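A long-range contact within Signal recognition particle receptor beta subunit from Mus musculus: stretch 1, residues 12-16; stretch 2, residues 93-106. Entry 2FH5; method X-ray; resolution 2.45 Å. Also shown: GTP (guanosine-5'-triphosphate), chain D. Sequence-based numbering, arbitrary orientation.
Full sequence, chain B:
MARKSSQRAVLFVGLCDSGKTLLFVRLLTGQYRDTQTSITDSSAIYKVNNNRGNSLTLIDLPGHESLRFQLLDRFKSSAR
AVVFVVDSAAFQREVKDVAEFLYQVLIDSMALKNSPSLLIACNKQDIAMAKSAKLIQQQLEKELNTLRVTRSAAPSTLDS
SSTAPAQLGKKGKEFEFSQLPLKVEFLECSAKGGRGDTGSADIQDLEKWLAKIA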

# COMPACT_ATOMS: atom_id res chain seq x y z
N PHE B 12 -3.08 8.83 4.65
CA PHE B 12 -2.43 8.76 3.34
C PHE B 12 -3.49 8.12 2.43
O PHE B 12 -3.96 7.00 2.70
CB PHE B 12 -1.18 7.89 3.40
CG PHE B 12 -0.02 8.54 4.10
CD1 PHE B 12 -0.03 8.71 5.48
CD2 PHE B 12 1.06 9.03 3.38
CE1 PHE B 12 1.02 9.37 6.13
CE2 PHE B 12 2.11 9.68 4.02
CZ PHE B 12 2.09 9.85 5.41
N VAL B 13 -3.87 8.82 1.37
CA VAL B 13 -4.90 8.34 0.46
C VAL B 13 -4.41 8.56 -0.95
O VAL B 13 -3.50 9.35 -1.15
CB VAL B 13 -6.25 9.11 0.66
CG1 VAL B 13 -6.82 8.88 2.08
CG2 VAL B 13 -6.03 10.60 0.40
N GLY B 14 -5.02 7.89 -1.92
CA GLY B 14 -4.60 8.03 -3.31
C GLY B 14 -4.95 6.77 -4.07
O GLY B 14 -5.30 5.74 -3.45
N LEU B 15 -4.85 6.83 -5.40
CA LEU B 15 -5.20 5.67 -6.22
C LEU B 15 -4.28 4.51 -5.88
O LEU B 15 -3.25 4.70 -5.23
CB LEU B 15 -5.08 5.97 -7.73
CG LEU B 15 -5.85 7.18 -8.25
CD1 LEU B 15 -5.51 7.37 -9.71
CD2 LEU B 15 -7.34 7.01 -8.03
N CYS B 16 -4.68 3.32 -6.31
CA CYS B 16 -3.86 2.13 -6.13
C CYS B 16 -2.51 2.39 -6.77
O CYS B 16 -2.43 3.05 -7.80
CB CYS B 16 -4.49 0.94 -6.84
SG CYS B 16 -5.89 0.27 -5.96
PG GTP D . -2.63 0.39 -2.78
O1G GTP D . -3.16 -0.41 -3.87
O2G GTP D . -2.36 -0.41 -1.54
O3G GTP D . -3.57 1.58 -2.48
O3B GTP D . -1.12 0.92 -3.40
PB GTP D . -0.10 1.80 -2.67
O1B GTP D . -0.35 3.25 -2.98
O2B GTP D . -0.01 1.55 -1.18
O3A GTP D . 1.22 1.36 -3.46
PA GTP D . 2.57 0.77 -2.90
O1A GTP D . 3.09 1.54 -1.81
O2A GTP D . 2.39 -0.68 -2.55
O5' GTP D . 3.45 1.03 -4.19
C5' GTP D . 3.11 0.35 -5.38
C4' GTP D . 4.38 0.01 -6.16
O4' GTP D . 5.12 1.21 -6.50
C3' GTP D . 5.38 -0.84 -5.37
O3' GTP D . 6.01 -1.83 -6.24
C2' GTP D . 6.36 0.17 -4.85
O2' GTP D . 7.64 -0.36 -4.43
C1' GTP D . 6.45 1.20 -5.98
N9 GTP D . 6.73 2.55 -5.54
C8 GTP D . 6.11 3.24 -4.49
N7 GTP D . 6.62 4.46 -4.37
C5 GTP D . 7.60 4.59 -5.38
C6 GTP D . 8.47 5.63 -5.76
O6 GTP D . 8.59 6.75 -5.30
N1 GTP D . 9.35 5.38 -6.85
C2 GTP D . 9.39 4.17 -7.52
N2 GTP D . 10.28 4.01 -8.54
N3 GTP D . 8.54 3.18 -7.15
C4 GTP D . 7.67 3.39 -6.09
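Stretch 2 (93-106) REVKDVAEFLYQVL

Residues 93-106 form one segment of a longer helix, held by hydrogen bonds such as Ala99 N to Val95 O (2.9 Å) and Leu106 N to Leu102 O (2.7 Å), with a kink where the backbone nitrogens of Lys96 and Asp97 lack a bond to the preceding turn. The helix runs antiparallel in register to stretch 1: Val105, late in the helix, lies nearest Val13 (CA to CA, 8.8 Å), and Val98, a little under two turns earlier, lies nearest Leu15 (CA to CA, 6.8 Å). No direct hydrogen bond joins the two stretches; their direct contact is van der Waals packing.

The apolar packing gathers around Phe101, whose chi1 is t and whose CA-to-CB bond points toward stretch 1. Its flat, wide ring reaches three successive residues. Val13 CB lies 4.0 Å from Phe101 CZ, and Leu15 CD2 lies 4.2 Å from Phe101 CD2. One turn on, Val105 CG2 meets Val13 CG2 at 4.3 Å, two compact branched side chains filling a buried space. Leu15 gives up the most surface: its CA-to-CB bond points sideways, but the m,t rotamer carries its end nearer the helix, placing CD1 3.6 Å from Val98 CG2 and 3.8 Å from Asp97 CB, the aliphatic part of an otherwise polar residue.

Backbone contacts bring the ring closest. Gly14 N approaches Phe101 CE2 to 3.3 Å, at the ring edge and near its plane. Glycine suits this position because, at phi 154° and psi 169°, a CB would jam against the carbonyl oxygen of Val13.

The polar contacts lie toward the start of the helix segment. A water donates a hydrogen bond to Cys16 O (2.7 Å from the water O) and a weak one to Glu94 OE1 (3.4 Å from the water O), linking the loop to the helix through a carboxylate able to accept it.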

# COMPACT_ATOMS: atom_id res chain seq x y z
N ARG B 93 -1.67 9.49 -17.79
CA ARG B 93 -2.79 8.63 -18.15
C ARG B 93 -3.86 8.55 -17.06
O ARG B 93 -5.03 8.34 -17.35
CB ARG B 93 -2.30 7.23 -18.52
CG ARG B 93 -1.24 6.62 -17.61
CD ARG B 93 -1.05 5.12 -17.91
NE ARG B 93 -1.94 4.27 -17.10
CZ ARG B 93 -1.55 3.63 -16.00
NH1 ARG B 93 -0.29 3.74 -15.59
NH2 ARG B 93 -2.41 2.89 -15.31
N GLU B 94 -3.46 8.79 -15.82
CA GLU B 94 -4.39 8.69 -14.70
C GLU B 94 -5.07 9.97 -14.23
O GLU B 94 -5.92 9.91 -13.34
CB GLU B 94 -3.66 8.04 -13.52
CG GLU B 94 -3.22 6.60 -13.79
CD GLU B 94 -2.23 6.10 -12.76
OE1 GLU B 94 -1.93 6.86 -11.81
OE2 GLU B 94 -1.76 4.96 -12.89
N VAL B 95 -4.72 11.11 -14.83
CA VAL B 95 -5.27 12.42 -14.42
C VAL B 95 -6.72 12.47 -13.99
O VAL B 95 -7.04 13.01 -12.93
CB VAL B 95 -5.17 13.51 -15.51
CG1 VAL B 95 -5.07 14.86 -14.83
CG2 VAL B 95 -4.01 13.26 -16.45
N LYS B 96 -7.59 11.93 -14.82
CA LYS B 96 -9.01 11.96 -14.53
C LYS B 96 -9.37 11.16 -13.29
O LYS B 96 -10.19 11.62 -12.49
CB LYS B 96 -9.80 11.50 -15.76
CG LYS B 96 -9.63 12.49 -16.91
CD LYS B 96 -10.69 12.37 -17.99
CE LYS B 96 -10.88 13.71 -18.74
NZ LYS B 96 -9.58 14.32 -19.20
N ASP B 97 -8.76 9.98 -13.11
CA ASP B 97 -9.05 9.17 -11.93
C ASP B 97 -8.56 9.88 -10.67
O ASP B 97 -9.22 9.85 -9.63
CB ASP B 97 -8.42 7.78 -12.04
CG ASP B 97 -9.14 6.88 -13.04
OD1 ASP B 97 -10.39 6.79 -12.97
OD2 ASP B 97 -8.47 6.26 -13.89
N VAL B 98 -7.40 10.51 -10.77
CA VAL B 98 -6.81 11.25 -9.67
C VAL B 98 -7.72 12.42 -9.29
O VAL B 98 -8.15 12.52 -8.13
CB VAL B 98 -5.42 11.84 -10.04
CG1 VAL B 98 -4.93 12.74 -8.93
CG2 VAL B 98 -4.43 10.71 -10.31
N ALA B 99 -8.01 13.29 -10.25
CA ALA B 99 -8.88 14.47 -10.01
C ALA B 99 -10.23 14.09 -9.38
O ALA B 99 -10.70 14.74 -8.45
CB ALA B 99 -9.12 15.24 -11.32
N GLU B 100 -10.83 13.04 -9.90
CA GLU B 100 -12.12 12.57 -9.39
C GLU B 100 -12.07 12.13 -7.93
O GLU B 100 -13.03 12.37 -7.17
CB GLU B 100 -12.62 11.42 -10.26
CG GLU B 100 -13.83 10.72 -9.74
CD GLU B 100 -14.35 9.71 -10.75
OE1 GLU B 100 -14.85 10.17 -11.81
OE2 GLU B 100 -14.25 8.47 -10.51
N PHE B 101 -10.97 11.49 -7.53
CA PHE B 101 -10.85 11.04 -6.16
C PHE B 101 -10.50 12.24 -5.29
O PHE B 101 -11.06 12.42 -4.22
CB PHE B 101 -9.78 9.93 -6.06
CG PHE B 101 -9.56 9.39 -4.66
CD1 PHE B 101 -10.54 9.50 -3.67
CD2 PHE B 101 -8.35 8.79 -4.32
CE1 PHE B 101 -10.32 9.02 -2.36
CE2 PHE B 101 -8.11 8.31 -3.03
CZ PHE B 101 -9.10 8.44 -2.04
N LEU B 102 -9.59 13.08 -5.76
CA LEU B 102 -9.20 14.27 -5.01
C LEU B 102 -10.43 15.16 -4.75
O LEU B 102 -10.60 15.70 -3.65
CB LEU B 102 -8.11 15.03 -5.77
CG LEU B 102 -7.62 16.33 -5.13
CD1 LEU B 102 -7.09 16.07 -3.72
CD2 LEU B 102 -6.56 16.95 -6.04
N TYR B 103 -11.29 15.29 -5.75
CA TYR B 103 -12.54 16.06 -5.64
C TYR B 103 -13.31 15.64 -4.39
O TYR B 103 -13.68 16.48 -3.57
CB TYR B 103 -13.42 15.80 -6.87
CG TYR B 103 -14.67 16.64 -6.93
CD1 TYR B 103 -14.63 17.95 -7.41
CD2 TYR B 103 -15.89 16.13 -6.51
CE1 TYR B 103 -15.79 18.73 -7.46
CE2 TYR B 103 -17.05 16.91 -6.56
CZ TYR B 103 -16.99 18.20 -7.04
OH TYR B 103 -18.14 18.95 -7.12
N GLN B 104 -13.58 14.35 -4.25
CA GLN B 104 -14.27 13.84 -3.07
C GLN B 104 -13.47 14.10 -1.80
O GLN B 104 -14.04 14.31 -0.73
CB GLN B 104 -14.54 12.34 -3.19
CG GLN B 104 -15.99 12.00 -3.50
CD GLN B 104 -16.12 11.12 -4.76
OE1 GLN B 104 -17.17 10.51 -5.01
NE2 GLN B 104 -15.05 11.07 -5.56
N VAL B 105 -12.14 14.08 -1.90
CA VAL B 105 -11.32 14.31 -0.72
C VAL B 105 -11.41 15.79 -0.29
O VAL B 105 -11.43 16.10 0.90
CB VAL B 105 -9.84 13.91 -0.96
CG1 VAL B 105 -8.95 14.43 0.18
CG2 VAL B 105 -9.72 12.38 -1.03
N LEU B 106 -11.48 16.68 -1.28
CA LEU B 106 -11.58 18.12 -1.01
C LEU B 106 -12.93 18.41 -0.37
O LEU B 106 -13.03 19.12 0.63
CB LEU B 106 -11.46 18.90 -2.30
CG LEU B 106 -10.04 18.91 -2.82
CD1 LEU B 106 -10.01 19.55 -4.19
CD2 LEU B 106 -9.15 19.65 -1.85
O HOH W 1 -1.33 5.28 -8.85